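Local coordinates for NalD (Pseudomonas aeruginosa PAO1, PDB 5DAJ), which probably binds DNA as a TetR-family transcriptional repressor, acting as the secondary repressor of the MexAB-OprM multidrug efflux pump, at residues T31-I36 / A55-E60. Residues are numbered along the deposited sequence; the frame is centred on the assembly and turned at random.
Sequences TSLEQI and AHLFNE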
loop_
_atom_site.group_PDB
_atom_site.type_symbol
_atom_site.label_atom_id
_atom_site.label_comp_id
_atom_site.label_asym_id
_atom_site.label_seq_id
_atom_site.Cartn_x
_atom_site.Cartn_y
_atom_site.Cartn_z
ATOM N N THR A 31 14.295 15.504 -4.277
ATOM C CA THR A 31 15.705 15.112 -4.315
ATOM C C THR A 31 16.182 15.040 -5.763
ATOM O O THR A 31 15.676 14.245 -6.564
ATOM C CB THR A 31 15.954 13.746 -3.650
ATOM O OG1 THR A 31 15.488 13.790 -2.299
ATOM C CG2 THR A 31 17.451 13.399 -3.645
ATOM N N SER A 32 17.178 15.860 -6.076
ATOM C CA SER A 32 17.760 15.917 -7.410
ATOM C C SER A 32 19.035 15.087 -7.489
ATOM O O SER A 32 19.613 14.692 -6.469
ATOM C CB SER A 32 18.089 17.365 -7.769
ATOM O OG SER A 32 19.172 17.833 -6.987
ATOM N N LEU A 33 19.468 14.829 -8.715
ATOM C CA LEU A 33 20.713 14.102 -8.952
ATOM C C LEU A 33 21.918 14.946 -8.534
ATOM O O LEU A 33 22.936 14.398 -8.104
ATOM C CB LEU A 33 20.832 13.675 -10.420
ATOM C CG LEU A 33 19.772 12.670 -10.895
ATOM C CD1 LEU A 33 19.809 12.499 -12.404
ATOM C CD2 LEU A 33 19.923 11.327 -10.219
ATOM N N GLU A 34 21.800 16.267 -8.691
ATOM C CA GLU A 34 22.829 17.220 -8.246
ATOM C C GLU A 34 23.042 17.127 -6.735
ATOM O O GLU A 34 24.169 17.002 -6.259
ATOM C CB GLU A 34 22.455 18.650 -8.645
ATOM C CG GLU A 34 23.539 19.684 -8.338
ATOM C CD GLU A 34 23.259 21.058 -8.933
ATOM O OE1 GLU A 34 22.069 21.427 -9.070
ATOM O OE2 GLU A 34 24.236 21.777 -9.257
ATOM N N GLN A 35 21.940 17.149 -5.999
ATOM C CA GLN A 35 21.954 17.023 -4.532
ATOM C C GLN A 35 22.534 15.692 -4.049
ATOM O O GLN A 35 23.237 15.637 -3.035
ATOM C CB GLN A 35 20.547 17.183 -3.974
ATOM C CG GLN A 35 20.029 18.609 -4.042
ATOM C CD GLN A 35 18.536 18.715 -3.776
ATOM O OE1 GLN A 35 17.756 17.862 -4.196
ATOM N NE2 GLN A 35 18.128 19.785 -3.112
ATOM N N ILE A 36 22.225 14.621 -4.774
ATOM C CA ILE A 36 22.761 13.283 -4.469
ATOM C C ILE A 36 24.275 13.265 -4.648
ATOM O O ILE A 36 25.004 12.763 -3.792
ATOM C CB ILE A 36 22.111 12.195 -5.350
ATOM C CG1 ILE A 36 20.653 11.988 -4.918
ATOM C CG2 ILE A 36 22.852 10.862 -5.241
ATOM C CD1 ILE A 36 19.792 11.293 -5.955
ATOM N N ALA A 55 15.073 7.636 -12.279
ATOM C CA ALA A 55 14.237 6.413 -12.263
ATOM C C ALA A 55 15.078 5.155 -12.242
ATOM O O ALA A 55 14.771 4.207 -11.521
ATOM C CB ALA A 55 13.290 6.381 -13.453
ATOM N N HIS A 56 16.132 5.156 -13.049
ATOM C CA HIS A 56 17.050 4.022 -13.116
ATOM C C HIS A 56 17.839 3.880 -11.825
ATOM O O HIS A 56 18.079 2.765 -11.377
ATOM C CB HIS A 56 18.019 4.164 -14.277
ATOM C CG HIS A 56 18.842 2.939 -14.527
ATOM N ND1 HIS A 56 20.215 2.932 -14.405
ATOM C CD2 HIS A 56 18.490 1.677 -14.870
ATOM C CE1 HIS A 56 20.676 1.725 -14.681
ATOM N NE2 HIS A 56 19.649 0.944 -14.963
ATOM N N LEU A 57 18.243 5.017 -11.256
ATOM C CA LEU A 57 18.934 5.053 -9.963
ATOM C C LEU A 57 18.058 4.405 -8.896
ATOM O O LEU A 57 18.475 3.486 -8.194
ATOM C CB LEU A 57 19.263 6.492 -9.562
ATOM C CG LEU A 57 20.239 6.662 -8.396
ATOM C CD1 LEU A 57 20.972 7.988 -8.501
ATOM C CD2 LEU A 57 19.554 6.571 -7.037
ATOM N N PHE A 58 16.825 4.888 -8.816
ATOM C CA PHE A 58 15.819 4.376 -7.879
ATOM C C PHE A 58 15.620 2.867 -8.026
ATOM O O PHE A 58 15.490 2.152 -7.043
ATOM C CB PHE A 58 14.497 5.106 -8.107
ATOM C CG PHE A 58 13.408 4.719 -7.153
ATOM C CD1 PHE A 58 13.444 5.140 -5.851
ATOM C CD2 PHE A 58 12.351 3.947 -7.569
ATOM C CE1 PHE A 58 12.430 4.802 -4.972
ATOM C CE2 PHE A 58 11.337 3.598 -6.695
ATOM C CZ PHE A 58 11.379 4.032 -5.387
ATOM N N ASN A 59 15.609 2.405 -9.266
ATOM C CA ASN A 59 15.433 0.990 -9.579
ATOM C C ASN A 59 16.616 0.118 -9.140
ATOM O O ASN A 59 16.425 -0.990 -8.619
ATOM C CB ASN A 59 15.197 0.813 -11.079
ATOM C CG ASN A 59 14.152 -0.234 -11.383
ATOM O OD1 ASN A 59 14.396 -1.151 -12.136
ATOM N ND2 ASN A 59 12.977 -0.107 -10.782
ATOM N N GLU A 60 17.827 0.615 -9.385
ATOM C CA GLU A 60 19.055 -0.038 -8.930
ATOM C C GLU A 60 19.082 -0.132 -7.412
ATOM O O GLU A 60 19.566 -1.117 -6.855
ATOM C CB GLU A 60 20.293 0.725 -9.418
ATOM C CG GLU A 60 20.551 0.606 -10.911
ATOM C CD GLU A 60 20.871 -0.814 -11.346
ATOM O OE1 GLU A 60 21.852 -1.400 -10.831
ATOM O OE2 GLU A 60 20.112 -1.350 -12.189
#
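Leu33 and Leu57 meet methyl to methyl, with Leu33 CD2 lying 3.9 Å from Leu57 CD1, and this small apolar contact joins the first turn of helix 33-40 to helix 54-63. The two leucines run antiparallel and overlap only at their ends: Leu57 reaches across with CG anti to its backbone N (chi1 -167°), whereas Leu33 starts off to one side and only its CD2 end closes in. Ile36, one turn further on, brings CD1 to within 4.3 Å of Leu57 CD1, so a single methyl of Leu57 serves both partners. All three residues are buried, and no hydrogen bond links the two segments; the CA atoms of Leu33 and Leu57 remain 9.3 Å apart. Val47 and Tyr48 also touch Leu33, while Phe51 and Ala19 touch Leu57, extending the core to helices 44-51 and 6-26.

Within 31-36, polar bonds cap the N-terminus of helix 33-40. Ser32 OG accepts from Gln35 N at 3.0 Å. Gln35 OE1 receives Ser32 N at 2.8 Å in its carbonyl plane, completing a capping box with Ser32 at the N-cap. Thr31 O additionally accepts from Lys54 NZ, a polar link to the beginning of helix 54-63.

The arrangement is characteristic of the N-terminal helical domain of TetR-family repressors: through Leu57, helix 54-63 packs against helix 33-40 of the predicted helix-turn-helix, and its other side chains touch helix 123-145.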